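Local coordinates for protein putative fimbrial subunit (Corynebacterium diphtheriae, PDB 4HSQ) that forms, as domains D2 and D3 of the major pilin SpaD, part of the subunit that probably polymerises into the cell-surface pilus used in adhesion, at residues 147-152 with 168-173; 177-182 with 222-227; 21-26 with 142-147; 71-76 with 81-86. All coordinates share one frame; numbering follows the deposited sequence.

Contact 1 (147-152 with 168-173); sequences GKLKVV and FELYQC
V151 and F168 meet by apolar packing alone: CG1 of the valine lies 4.2 Å from CE2 of the phenylalanine and sits over one face of the ring, displaced toward its rim. The phenylalanine thus offers its pi face, not its edge, to a methyl group. With CG anti to its carbonyl carbon (chi1 -72°) and the ring plane turned nearly perpendicular to the plane of CA, CB and CG (chi2 -97°), F168 lays that face against the opposing strand.

The second apolar pair is L149 with L170, joined through single methyls, CD2 of L149 and CD1 of L170, 4.3 Å apart. Both leucines direct their CB toward the other strand, and in both CG is anti to the backbone N. These two pairs make up the whole direct contact, and the area buried is modest, 107 Å².

No hydrogen bond crosses between the segments, as expected of strands whose facing alpha carbons, such as CA of V151 and CA of F168, stand 9.4 Å apart. Polar contact appears on the other side of strand 168-173, where the hydroxyl of Y171 donates to OE1 of E169 at 2.9 Å. The hydroxyl approaches from above the carboxylate plane.

The spacing is that of two sheets stacked face to face, consistent with the beta-sandwich of a prealbumin-like (CnaB) domain. Strand 142-155 is flanked by strands 199-206 and 264-271, while strand 167-173 pairs with strands 222-229 and 192-193. L225 reaches V151 from strand 222-229, F200 touches V151 from strand 199-206, and I269 of strand 264-271 packs on F168.

Contact 2 (177-182 with 222-227); sequences AVLGKG and KFCLKE
L179 holds CG anti to its carbonyl carbon (chi1 -66°) and then extends through chi2 near 180°, which carries its branched end across to C224 although its CB does not point there. On the facing strand, C224 places SG likewise anti to the carbonyl carbon (chi1 -84°), beside its backbone N. The two side chains meet where CD2 of L179 lies 3.7 Å from CB of C224, and the same methyl is 4.1 Å from SG of C224. One leucine branch therefore rests against both side-chain atoms of the half-cystine.

The other branch turns to K226, two residues along the strand and on the same side of it. CD1 of L179 is 4.5 Å from CD of K226, a loose approach to the aliphatic part of a lysine whose four torsions are all near 180°. The ammonium end takes no part in this contact. V241, from the adjoining strand 241-244, also touches both L179 and C224.

No hydrogen bond links the segments, and the alpha carbons of L179 and C224 are 7.3 Å apart, so the short strand 178-179 packs over strand 222-229 through side chains. C224 is bonded through SG to SG of C173, on the strand next to it in the sheet. Chemically, the contact is apolar cover: the leucine methyl lies against one half of a cross-strand disulfide, and the aliphatic stem of K226 borders that cover at the partly exposed margin.

Contact 3 (21-26 with 142-147); sequences YTYTIK and VVTYHG
Y23 and V142 supply the apolar part of this contact. CE1 of Y23 stands 3.9 Å from CG2 of V142, and CD1 of Y23 touches the same methyl, so a single valine branch meets the CD1-CE1 bond of the ring obliquely. The two side chains run past each other in opposite directions. In Y23, CG is anti to the carbonyl carbon (chi1 -69°), which carries the ring toward strand 142-147.

The polar part is a small network around the ring hydroxyls. The side chains of Y21 and T144 approach from opposite directions, OH of Y21 lying 4.1 Å from OG1 of T144 without a hydrogen bond. OH of Y21 donates instead to OH of Y23 at 2.9 Å, and the acceptor lies in the plane of the Y21 ring, at its edge. A water 2.7 Å from OH of Y23 lies in the plane of that ring in turn. The same water donates to OG1 of T144 at 2.7 Å, bridging the segments. OG1 of T144 also bonds D12, so a carboxylate joins the network.

The strand axes lie 10.5 Å apart at 174°, nearly antiparallel, as layers packed face to face across a buried core. Strand 20-28 lies between strands 7-11 and 100-109 in its sheet, and V10 and V107 from these neighbours touch both tyrosines. Strand 142-155 belongs to the other sheet, alongside strand 117-127, whose L118 and N120 close on Y23.

Contact 4 (71-76 with 81-86); sequences YTVNDP and NKLVVT
N81, the first residue of the returning segment, donates its backbone N to O of P76 at 2.7 Å, with a bent N-H...O angle of 136°, closing the turn. Its own side-chain amide bonds the backbone of L47, D48 and L51, weakly in the case of L47. At K82 the carbonyl O receives ND2 of N74 at 2.9 Å. This bond is almost straight, 173°, and K82 O lies in the amide plane of N74.

L83 comes next: its CD1 lies 3.6 Å from CG1 of V73 and also touches CG of P76. V84 then bonds N74 through both backbone polar atoms. Its N donates to OD1 of N74 at 2.8 Å, from above the carbonyl plane, while its O accepts from N of N74. With CG of N74 between its backbone N and carbonyl carbon (chi1 72°), the amide lies along the opposite strand.

V85 forms the non-hydrogen-bonded pair with V73, and its CG1 lies 3.8 Å from CD1 of Y71. T86 forms the hydrogen-bonded pair with T72: N of T72 reaches O of T86 at 2.7 Å, and N of T86 answers to O of T72. A water links OG1 of both threonines to O of V84.

Where strand 71-73 has ended, the N74 amide thus adds two side-chain bonds to the backbone bond from N of N74, extending the hairpin's hydrogen bonding; ND2 has a second partner in OD2 of D79.

Overall arrangement
Along the chain, contact 4 falls between the two segments of contact 3, and contacts 1 and 2 follow in series. Contacts 3 and 4 belong to the Sgo0707 N2 domain, their centres about 18 Å apart; contacts 1 and 2 belong to the prealbumin-like domain, their centres about 9 Å apart, and are joined by the C173-C224 disulfide. Strand 142-155 serves both contacts 3 and 1, which share G147 although their centres lie about 22 Å apart, so one continuous strand runs from the first domain into the second. Contact 4 lies across the chain's centre from contacts 1 and 2, about 35 and 39 Å away between centres, consistent with an elongated two-domain pilin module.

Contact 1 (147-152 with 168-173)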
loop_
_atom_site.group_PDB
_atom_site.type_symbol
_atom_site.label_atom_id
_atom_site.label_comp_id
_atom_site.label_asym_id
_atom_site.label_seq_id
_atom_site.Cartn_x
_atom_site.Cartn_y
_atom_site.Cartn_z
ATOM N N GLY A 147 -4.422 2.544 -6.903
ATOM C CA GLY A 147 -4.714 2.917 -8.283
ATOM C C GLY A 147 -4.182 4.287 -8.594
ATOM O O GLY A 147 -3.801 5.041 -7.691
ATOM N N LYS A 148 -4.112 4.599 -9.869
ATOM C CA LYS A 148 -3.682 5.939 -10.290
ATOM C C LYS A 148 -4.881 6.862 -10.427
ATOM O O LYS A 148 -5.956 6.428 -10.822
ATOM C CB LYS A 148 -2.949 5.863 -11.620
ATOM C CG LYS A 148 -1.659 5.085 -11.499
ATOM C CD LYS A 148 -0.768 5.359 -12.715
ATOM C CE LYS A 148 -0.334 4.098 -13.400
ATOM N NZ LYS A 148 0.336 4.405 -14.691
ATOM N N LEU A 149 -4.685 8.141 -10.112
ATOM C CA LEU A 149 -5.715 9.132 -10.255
ATOM C C LEU A 149 -5.242 10.160 -11.281
ATOM O O LEU A 149 -4.315 10.914 -11.009
ATOM C CB LEU A 149 -6.092 9.796 -8.912
ATOM C CG LEU A 149 -7.111 10.955 -9.031
ATOM C CD1 LEU A 149 -8.454 10.467 -9.630
ATOM C CD2 LEU A 149 -7.321 11.632 -7.697
ATOM N N LYS A 150 -5.869 10.154 -12.466
ATOM C CA LYS A 150 -5.529 11.095 -13.527
ATOM C C LYS A 150 -6.586 12.185 -13.557
ATOM O O LYS A 150 -7.786 11.893 -13.617
ATOM C CB LYS A 150 -5.461 10.352 -14.881
ATOM C CG LYS A 150 -5.198 11.240 -16.078
ATOM C CD LYS A 150 -5.187 10.417 -17.370
ATOM C CE LYS A 150 -4.981 11.351 -18.542
ATOM N NZ LYS A 150 -4.656 10.628 -19.793
ATOM N N VAL A 151 -6.147 13.438 -13.539
ATOM C CA VAL A 151 -7.049 14.572 -13.603
ATOM C C VAL A 151 -6.894 15.251 -14.958
ATOM O O VAL A 151 -5.773 15.481 -15.385
ATOM C CB VAL A 151 -6.804 15.543 -12.423
ATOM C CG1 VAL A 151 -7.595 16.838 -12.585
ATOM C CG2 VAL A 151 -7.163 14.861 -11.106
ATOM N N VAL A 152 -8.009 15.525 -15.649
ATOM C CA VAL A 152 -7.920 16.215 -16.942
ATOM C C VAL A 152 -8.718 17.522 -16.806
ATOM O O VAL A 152 -9.885 17.499 -16.439
ATOM C CB VAL A 152 -8.283 15.350 -18.179
ATOM C CG1 VAL A 152 -9.516 14.507 -17.947
ATOM C CG2 VAL A 152 -8.395 16.183 -19.467
ATOM N N PHE A 168 -4.078 21.722 -7.942
ATOM C CA PHE A 168 -4.940 20.944 -7.073
ATOM C C PHE A 168 -4.234 20.401 -5.848
ATOM O O PHE A 168 -3.069 19.995 -5.918
ATOM C CB PHE A 168 -5.500 19.736 -7.852
ATOM C CG PHE A 168 -6.550 20.070 -8.894
ATOM C CD1 PHE A 168 -7.907 19.949 -8.602
ATOM C CD2 PHE A 168 -6.182 20.474 -10.171
ATOM C CE1 PHE A 168 -8.878 20.219 -9.585
ATOM C CE2 PHE A 168 -7.148 20.766 -11.142
ATOM C CZ PHE A 168 -8.488 20.634 -10.845
ATOM N N GLU A 169 -5.013 20.264 -4.768
ATOM C CA GLU A 169 -4.626 19.535 -3.567
ATOM C C GLU A 169 -5.518 18.292 -3.458
ATOM O O GLU A 169 -6.594 18.257 -4.056
ATOM C CB GLU A 169 -4.796 20.405 -2.318
ATOM C CG GLU A 169 -3.770 21.511 -2.223
ATOM C CD GLU A 169 -4.034 22.391 -1.025
ATOM O OE1 GLU A 169 -5.220 22.536 -0.638
ATOM O OE2 GLU A 169 -3.054 22.945 -0.481
ATOM N N LEU A 170 -5.111 17.331 -2.617
ATOM C CA LEU A 170 -5.859 16.109 -2.397
ATOM C C LEU A 170 -6.176 15.948 -0.938
ATOM O O LEU A 170 -5.306 16.155 -0.072
ATOM C CB LEU A 170 -4.999 14.917 -2.853
ATOM C CG LEU A 170 -5.660 13.545 -2.728
ATOM C CD1 LEU A 170 -6.725 13.362 -3.813
ATOM C CD2 LEU A 170 -4.615 12.464 -2.836
ATOM N N TYR A 171 -7.392 15.508 -0.665
ATOM C CA TYR A 171 -7.850 15.288 0.699
ATOM C C TYR A 171 -8.578 13.991 0.822
ATOM O O TYR A 171 -9.149 13.518 -0.150
ATOM C CB TYR A 171 -8.872 16.411 1.075
ATOM C CG TYR A 171 -8.274 17.782 1.246
ATOM C CD1 TYR A 171 -8.020 18.299 2.514
ATOM C CD2 TYR A 171 -8.045 18.607 0.146
ATOM C CE1 TYR A 171 -7.483 19.578 2.681
ATOM C CE2 TYR A 171 -7.468 19.873 0.298
ATOM C CZ TYR A 171 -7.203 20.358 1.569
ATOM O OH TYR A 171 -6.684 21.627 1.730
ATOM N N GLN A 172 -8.633 13.453 2.038
ATOM C CA GLN A 172 -9.568 12.399 2.397
ATOM C C GLN A 172 -10.861 13.160 2.670
ATOM O O GLN A 172 -10.792 14.292 3.147
ATOM C CB GLN A 172 -9.110 11.621 3.641
ATOM C CG GLN A 172 -7.848 10.785 3.438
ATOM C CD GLN A 172 -7.282 10.215 4.716
ATOM O OE1 GLN A 172 -7.853 10.304 5.808
ATOM N NE2 GLN A 172 -6.129 9.612 4.605
ATOM N N CYS A 173 -12.030 12.601 2.362
ATOM C CA CYS A 173 -13.267 13.326 2.660
ATOM C C CYS A 173 -14.407 12.356 2.850
ATOM O O CYS A 173 -14.339 11.240 2.347
ATOM C CB CYS A 173 -13.594 14.335 1.549
ATOM S SG CYS A 173 -13.908 13.593 -0.082
#

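Contact 2 (177-182 with 222-227)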
loop_
_atom_site.group_PDB
_atom_site.type_symbol
_atom_site.label_atom_id
_atom_site.label_comp_id
_atom_site.label_asym_id
_atom_site.label_seq_id
_atom_site.Cartn_x
_atom_site.Cartn_y
_atom_site.Cartn_z
ATOM N N ALA A 177 -18.489 18.329 0.352
ATOM C CA ALA A 177 -18.878 19.448 1.233
ATOM C C ALA A 177 -18.191 19.387 2.608
ATOM O O ALA A 177 -18.315 20.344 3.375
ATOM C CB ALA A 177 -20.391 19.441 1.432
ATOM N N VAL A 178 -17.567 18.221 2.961
ATOM C CA VAL A 178 -16.944 18.005 4.276
ATOM C C VAL A 178 -15.568 17.337 4.075
ATOM O O VAL A 178 -15.447 16.107 4.007
ATOM C CB VAL A 178 -17.837 17.214 5.285
ATOM C CG1 VAL A 178 -17.258 17.308 6.698
ATOM C CG2 VAL A 178 -19.286 17.727 5.288
ATOM N N LEU A 179 -14.541 18.167 3.978
ATOM C CA LEU A 179 -13.165 17.697 3.816
ATOM C C LEU A 179 -12.637 17.102 5.099
ATOM O O LEU A 179 -12.961 17.583 6.195
ATOM C CB LEU A 179 -12.236 18.849 3.365
ATOM C CG LEU A 179 -12.492 19.430 1.977
ATOM C CD1 LEU A 179 -11.483 20.528 1.654
ATOM C CD2 LEU A 179 -12.438 18.341 0.892
ATOM N N GLY A 180 -11.844 16.050 4.937
ATOM C CA GLY A 180 -11.178 15.347 6.022
ATOM C C GLY A 180 -9.710 15.693 6.003
ATOM O O GLY A 180 -9.342 16.836 5.730
ATOM N N LYS A 181 -8.871 14.702 6.248
ATOM C CA LYS A 181 -7.413 14.872 6.338
ATOM C C LYS A 181 -6.786 15.369 5.033
ATOM O O LYS A 181 -7.086 14.838 3.962
ATOM C CB LYS A 181 -6.789 13.539 6.726
ATOM C CG LYS A 181 -5.323 13.633 7.135
ATOM C CD LYS A 181 -4.747 12.249 7.474
ATOM C CE LYS A 181 -5.122 11.776 8.865
ATOM N NZ LYS A 181 -4.448 10.491 9.229
ATOM N N GLY A 182 -5.916 16.362 5.148
ATOM C CA GLY A 182 -5.211 16.923 4.003
ATOM C C GLY A 182 -4.763 18.365 4.198
ATOM O O GLY A 182 -5.069 18.969 5.226
ATOM N N LYS A 222 -13.935 8.596 0.914
ATOM C CA LYS A 222 -13.636 9.046 -0.453
ATOM C C LYS A 222 -12.369 9.893 -0.473
ATOM O O LYS A 222 -11.814 10.211 0.580
ATOM C CB LYS A 222 -14.787 9.896 -1.012
ATOM C CG LYS A 222 -16.046 9.126 -1.343
ATOM C CD LYS A 222 -17.221 10.050 -1.411
ATOM C CE LYS A 222 -18.336 9.361 -2.133
ATOM N NZ LYS A 222 -18.363 9.756 -3.563
ATOM N N PHE A 223 -11.934 10.260 -1.676
ATOM C CA PHE A 223 -10.889 11.255 -1.873
ATOM C C PHE A 223 -11.577 12.471 -2.451
ATOM O O PHE A 223 -12.611 12.333 -3.098
ATOM C CB PHE A 223 -9.754 10.757 -2.791
ATOM C CG PHE A 223 -8.819 9.794 -2.112
ATOM C CD1 PHE A 223 -7.863 10.246 -1.204
ATOM C CD2 PHE A 223 -8.849 8.439 -2.421
ATOM C CE1 PHE A 223 -6.987 9.357 -0.590
ATOM C CE2 PHE A 223 -7.963 7.558 -1.814
ATOM C CZ PHE A 223 -7.058 8.015 -0.889
ATOM N N CYS A 224 -10.999 13.647 -2.252
ATOM C CA CYS A 224 -11.535 14.895 -2.768
ATOM C C CYS A 224 -10.389 15.672 -3.397
ATOM O O CYS A 224 -9.326 15.772 -2.796
ATOM C CB CYS A 224 -12.201 15.701 -1.648
ATOM S SG CYS A 224 -13.918 15.225 -1.320
ATOM N N LEU A 225 -10.610 16.240 -4.564
ATOM C CA LEU A 225 -9.647 17.136 -5.236
ATOM C C LEU A 225 -10.119 18.537 -5.016
ATOM O O LEU A 225 -11.264 18.826 -5.312
ATOM C CB LEU A 225 -9.592 16.850 -6.756
ATOM C CG LEU A 225 -8.935 15.527 -7.121
ATOM C CD1 LEU A 225 -9.425 15.036 -8.468
ATOM C CD2 LEU A 225 -7.429 15.679 -7.129
ATOM N N LYS A 226 -9.252 19.406 -4.504
ATOM C CA LYS A 226 -9.555 20.804 -4.271
ATOM C C LYS A 226 -8.783 21.614 -5.281
ATOM O O LYS A 226 -7.565 21.593 -5.246
ATOM C CB LYS A 226 -9.149 21.202 -2.837
ATOM C CG LYS A 226 -9.545 22.619 -2.489
ATOM C CD LYS A 226 -9.006 23.001 -1.128
ATOM C CE LYS A 226 -9.539 24.346 -0.690
ATOM N NZ LYS A 226 -9.050 24.722 0.662
ATOM N N GLU A 227 -9.466 22.315 -6.170
ATOM C CA GLU A 227 -8.768 23.163 -7.142
ATOM C C GLU A 227 -8.414 24.452 -6.455
ATOM O O GLU A 227 -9.303 25.167 -6.012
ATOM C CB GLU A 227 -9.635 23.394 -8.365
ATOM C CG GLU A 227 -8.860 24.033 -9.503
ATOM C CD GLU A 227 -9.720 24.292 -10.717
ATOM O OE1 GLU A 227 -10.751 23.602 -10.889
ATOM O OE2 GLU A 227 -9.358 25.192 -11.501
#

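Contact 3 (21-26 with 142-147)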
loop_
_atom_site.group_PDB
_atom_site.type_symbol
_atom_site.label_atom_id
_atom_site.label_comp_id
_atom_site.label_asym_id
_atom_site.label_seq_id
_atom_site.Cartn_x
_atom_site.Cartn_y
_atom_site.Cartn_z
ATOM N N TYR A 21 3.878 0.883 5.232
ATOM C CA TYR A 21 2.816 0.034 5.792
ATOM C C TYR A 21 3.451 -1.268 6.229
ATOM O O TYR A 21 4.634 -1.474 5.968
ATOM C CB TYR A 21 1.607 -0.139 4.871
ATOM C CG TYR A 21 1.806 -0.992 3.640
ATOM C CD1 TYR A 21 1.586 -2.371 3.682
ATOM C CD2 TYR A 21 2.095 -0.416 2.409
ATOM C CE1 TYR A 21 1.695 -3.155 2.536
ATOM C CE2 TYR A 21 2.219 -1.194 1.256
ATOM C CZ TYR A 21 2.011 -2.561 1.325
ATOM O OH TYR A 21 2.133 -3.355 0.212
ATOM N N THR A 22 2.704 -2.109 6.932
ATOM C CA THR A 22 3.313 -3.298 7.485
ATOM C C THR A 22 2.611 -4.573 7.128
ATOM O O THR A 22 1.419 -4.584 6.798
ATOM C CB THR A 22 3.399 -3.214 9.050
ATOM O OG1 THR A 22 2.094 -3.084 9.617
ATOM C CG2 THR A 22 4.314 -2.084 9.551
ATOM N N TYR A 23 3.408 -5.649 7.144
ATOM C CA TYR A 23 2.968 -7.025 7.071
ATOM C C TYR A 23 3.276 -7.680 8.375
ATOM O O TYR A 23 4.328 -7.400 8.961
ATOM C CB TYR A 23 3.641 -7.817 5.946
ATOM C CG TYR A 23 3.213 -7.362 4.573
ATOM C CD1 TYR A 23 1.915 -7.587 4.113
ATOM C CD2 TYR A 23 4.126 -6.784 3.696
ATOM C CE1 TYR A 23 1.530 -7.215 2.822
ATOM C CE2 TYR A 23 3.743 -6.384 2.413
ATOM C CZ TYR A 23 2.453 -6.618 1.979
ATOM O OH TYR A 23 2.090 -6.225 0.722
ATOM N N THR A 24 2.437 -8.634 8.781
ATOM C CA THR A 24 2.735 -9.425 9.971
ATOM C C THR A 24 2.601 -10.905 9.598
ATOM O O THR A 24 1.632 -11.290 8.934
ATOM C CB THR A 24 1.859 -9.035 11.192
ATOM O OG1 THR A 24 2.231 -7.711 11.605
ATOM C CG2 THR A 24 2.074 -10.000 12.390
ATOM N N ILE A 25 3.580 -11.710 10.016
ATOM C CA ILE A 25 3.592 -13.164 9.769
ATOM C C ILE A 25 3.573 -13.834 11.122
ATOM O O ILE A 25 4.450 -13.580 11.964
ATOM C CB ILE A 25 4.784 -13.627 8.887
ATOM C CG1 ILE A 25 4.794 -12.861 7.522
ATOM C CG2 ILE A 25 4.729 -15.171 8.658
ATOM C CD1 ILE A 25 6.205 -12.749 6.941
ATOM N N LYS A 26 2.568 -14.686 11.333
ATOM C CA LYS A 26 2.396 -15.421 12.595
ATOM C C LYS A 26 2.403 -16.910 12.302
ATOM O O LYS A 26 1.811 -17.375 11.309
ATOM C CB LYS A 26 1.105 -15.009 13.325
ATOM C CG LYS A 26 1.170 -13.570 13.855
ATOM C CD LYS A 26 0.135 -13.271 14.936
ATOM C CE LYS A 26 0.040 -11.788 15.258
ATOM N NZ LYS A 26 1.238 -11.265 15.989
ATOM N N VAL A 142 -2.387 -12.258 1.131
ATOM C CA VAL A 142 -3.090 -11.011 1.435
ATOM C C VAL A 142 -2.917 -10.112 0.249
ATOM O O VAL A 142 -1.995 -10.298 -0.537
ATOM C CB VAL A 142 -2.651 -10.311 2.755
ATOM C CG1 VAL A 142 -3.058 -11.135 3.964
ATOM C CG2 VAL A 142 -1.147 -9.986 2.776
ATOM N N VAL A 143 -3.816 -9.164 0.087
ATOM C CA VAL A 143 -3.755 -8.294 -1.076
ATOM C C VAL A 143 -3.934 -6.856 -0.628
ATOM O O VAL A 143 -4.739 -6.572 0.259
ATOM C CB VAL A 143 -4.822 -8.712 -2.143
ATOM C CG1 VAL A 143 -4.599 -7.984 -3.456
ATOM C CG2 VAL A 143 -4.823 -10.227 -2.386
ATOM N N THR A 144 -3.222 -5.955 -1.306
ATOM C CA THR A 144 -3.281 -4.496 -1.112
ATOM C C THR A 144 -3.537 -3.886 -2.469
ATOM O O THR A 144 -2.811 -4.199 -3.414
ATOM C CB THR A 144 -1.951 -3.999 -0.517
ATOM O OG1 THR A 144 -1.731 -4.680 0.724
ATOM C CG2 THR A 144 -1.943 -2.491 -0.301
ATOM N N TYR A 145 -4.491 -2.956 -2.558
ATOM C CA TYR A 145 -4.831 -2.338 -3.839
ATOM C C TYR A 145 -4.575 -0.848 -3.865
ATOM O O TYR A 145 -4.998 -0.121 -2.961
ATOM C CB TYR A 145 -6.316 -2.537 -4.163
ATOM C CG TYR A 145 -6.771 -3.964 -4.330
ATOM C CD1 TYR A 145 -6.858 -4.547 -5.596
ATOM C CD2 TYR A 145 -7.126 -4.735 -3.229
ATOM C CE1 TYR A 145 -7.354 -5.850 -5.761
ATOM C CE2 TYR A 145 -7.638 -6.031 -3.385
ATOM C CZ TYR A 145 -7.728 -6.587 -4.650
ATOM O OH TYR A 145 -8.198 -7.868 -4.789
ATOM N N HIS A 146 -3.941 -0.393 -4.938
ATOM C CA HIS A 146 -3.685 1.027 -5.191
ATOM C C HIS A 146 -4.017 1.315 -6.610
ATOM O O HIS A 146 -3.804 0.453 -7.450
ATOM C CB HIS A 146 -2.222 1.428 -4.905
ATOM C CG HIS A 146 -1.858 1.459 -3.443
ATOM N ND1 HIS A 146 -1.529 0.304 -2.762
ATOM C CD2 HIS A 146 -1.757 2.515 -2.593
ATOM C CE1 HIS A 146 -1.251 0.683 -1.524
ATOM N NE2 HIS A 146 -1.378 2.006 -1.377
ATOM N N GLY A 147 -4.422 2.544 -6.903
ATOM C CA GLY A 147 -4.714 2.917 -8.283
ATOM C C GLY A 147 -4.182 4.287 -8.594
ATOM O O GLY A 147 -3.801 5.041 -7.691
HETATM O O HOH W 1 -0.411 -6.981 0.110
#

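Contact 4 (71-76 with 81-86)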
loop_
_atom_site.group_PDB
_atom_site.type_symbol
_atom_site.label_atom_id
_atom_site.label_comp_id
_atom_site.label_asym_id
_atom_site.label_seq_id
_atom_site.Cartn_x
_atom_site.Cartn_y
_atom_site.Cartn_z
ATOM N N TYR A 71 18.305 -12.412 15.434
ATOM C CA TYR A 71 17.945 -12.777 14.077
ATOM C C TYR A 71 18.839 -12.052 13.064
ATOM O O TYR A 71 19.460 -11.041 13.393
ATOM C CB TYR A 71 16.448 -12.481 13.788
ATOM C CG TYR A 71 16.057 -11.016 13.920
ATOM C CD1 TYR A 71 16.165 -10.140 12.837
ATOM C CD2 TYR A 71 15.557 -10.511 15.120
ATOM C CE1 TYR A 71 15.817 -8.791 12.956
ATOM C CE2 TYR A 71 15.198 -9.164 15.250
ATOM C CZ TYR A 71 15.319 -8.313 14.159
ATOM O OH TYR A 71 14.954 -6.991 14.256
ATOM N N THR A 72 18.900 -12.567 11.845
ATOM C CA THR A 72 19.613 -11.830 10.800
ATOM C C THR A 72 18.553 -11.434 9.799
ATOM O O THR A 72 17.514 -12.101 9.710
ATOM C CB THR A 72 20.751 -12.629 10.150
ATOM O OG1 THR A 72 20.189 -13.724 9.439
ATOM C CG2 THR A 72 21.814 -13.101 11.133
ATOM N N VAL A 73 18.804 -10.348 9.068
ATOM C CA VAL A 73 17.955 -9.876 7.973
ATOM C C VAL A 73 18.833 -9.837 6.759
ATOM O O VAL A 73 19.938 -9.289 6.830
ATOM C CB VAL A 73 17.310 -8.478 8.238
ATOM C CG1 VAL A 73 16.195 -8.190 7.218
ATOM C CG2 VAL A 73 16.757 -8.373 9.650
ATOM N N ASN A 74 18.366 -10.352 5.639
ATOM C CA ASN A 74 19.172 -10.229 4.413
ATOM C C ASN A 74 18.898 -8.814 3.809
ATOM O O ASN A 74 18.292 -7.956 4.468
ATOM C CB ASN A 74 18.804 -11.383 3.442
ATOM C CG ASN A 74 17.432 -11.241 2.804
ATOM O OD1 ASN A 74 16.505 -10.613 3.351
ATOM N ND2 ASN A 74 17.302 -11.736 1.588
ATOM N N ASP A 75 19.302 -8.592 2.566
ATOM C CA ASP A 75 19.018 -7.349 1.840
ATOM C C ASP A 75 18.114 -7.729 0.659
ATOM O O ASP A 75 18.635 -8.243 -0.336
ATOM C CB ASP A 75 20.312 -6.644 1.377
ATOM C CG ASP A 75 20.085 -5.337 0.606
ATOM O OD1 ASP A 75 19.002 -4.726 0.762
ATOM O OD2 ASP A 75 20.987 -4.920 -0.128
ATOM N N PRO A 76 16.761 -7.561 0.755
ATOM C CA PRO A 76 15.886 -7.983 -0.356
ATOM C C PRO A 76 16.295 -7.399 -1.715
ATOM O O PRO A 76 16.246 -8.135 -2.690
ATOM C CB PRO A 76 14.506 -7.496 0.087
ATOM C CG PRO A 76 14.576 -7.634 1.590
ATOM C CD PRO A 76 15.958 -7.048 1.882
ATOM N N ASN A 81 14.334 -9.245 -4.246
ATOM C CA ASN A 81 13.273 -8.719 -3.372
ATOM C C ASN A 81 12.725 -9.789 -2.424
ATOM O O ASN A 81 11.660 -9.601 -1.827
ATOM C CB ASN A 81 12.128 -8.015 -4.143
ATOM C CG ASN A 81 11.884 -6.660 -3.541
ATOM O OD1 ASN A 81 12.791 -6.072 -2.941
ATOM N ND2 ASN A 81 10.665 -6.146 -3.634
ATOM N N LYS A 82 13.477 -10.867 -2.224
ATOM C CA LYS A 82 13.057 -11.855 -1.239
ATOM C C LYS A 82 13.617 -11.435 0.126
ATOM O O LYS A 82 14.816 -11.181 0.251
ATOM C CB LYS A 82 13.509 -13.285 -1.616
ATOM C CG LYS A 82 12.928 -14.339 -0.665
ATOM C CD LYS A 82 13.195 -15.762 -1.121
ATOM C CE LYS A 82 14.413 -16.376 -0.484
ATOM N NZ LYS A 82 14.444 -17.846 -0.701
ATOM N N LEU A 83 12.743 -11.333 1.132
ATOM C CA LEU A 83 13.127 -11.041 2.515
ATOM C C LEU A 83 13.340 -12.356 3.266
ATOM O O LEU A 83 12.503 -13.254 3.180
ATOM C CB LEU A 83 12.030 -10.213 3.242
ATOM C CG LEU A 83 12.252 -9.959 4.753
ATOM C CD1 LEU A 83 13.456 -9.055 4.969
ATOM C CD2 LEU A 83 10.988 -9.328 5.395
ATOM N N VAL A 84 14.451 -12.473 4.000
ATOM C CA VAL A 84 14.711 -13.663 4.821
ATOM C C VAL A 84 15.093 -13.178 6.215
ATOM O O VAL A 84 16.070 -12.448 6.353
ATOM C CB VAL A 84 15.811 -14.600 4.224
ATOM C CG1 VAL A 84 15.966 -15.856 5.079
ATOM C CG2 VAL A 84 15.498 -14.987 2.779
ATOM N N VAL A 85 14.327 -13.581 7.229
ATOM C CA VAL A 85 14.592 -13.250 8.636
ATOM C C VAL A 85 14.911 -14.564 9.310
ATOM O O VAL A 85 14.033 -15.414 9.407
ATOM C CB VAL A 85 13.411 -12.499 9.309
ATOM C CG1 VAL A 85 13.742 -12.195 10.768
ATOM C CG2 VAL A 85 13.078 -11.219 8.537
ATOM N N THR A 86 16.177 -14.760 9.703
ATOM C CA THR A 86 16.669 -16.036 10.248
ATOM C C THR A 86 17.019 -15.903 11.702
ATOM O O THR A 86 17.804 -15.032 12.048
ATOM C CB THR A 86 17.903 -16.477 9.453
ATOM O OG1 THR A 86 17.613 -16.454 8.056
ATOM C CG2 THR A 86 18.399 -17.872 9.847
HETATM O O HOH W 2 18.379 -13.811 7.087
#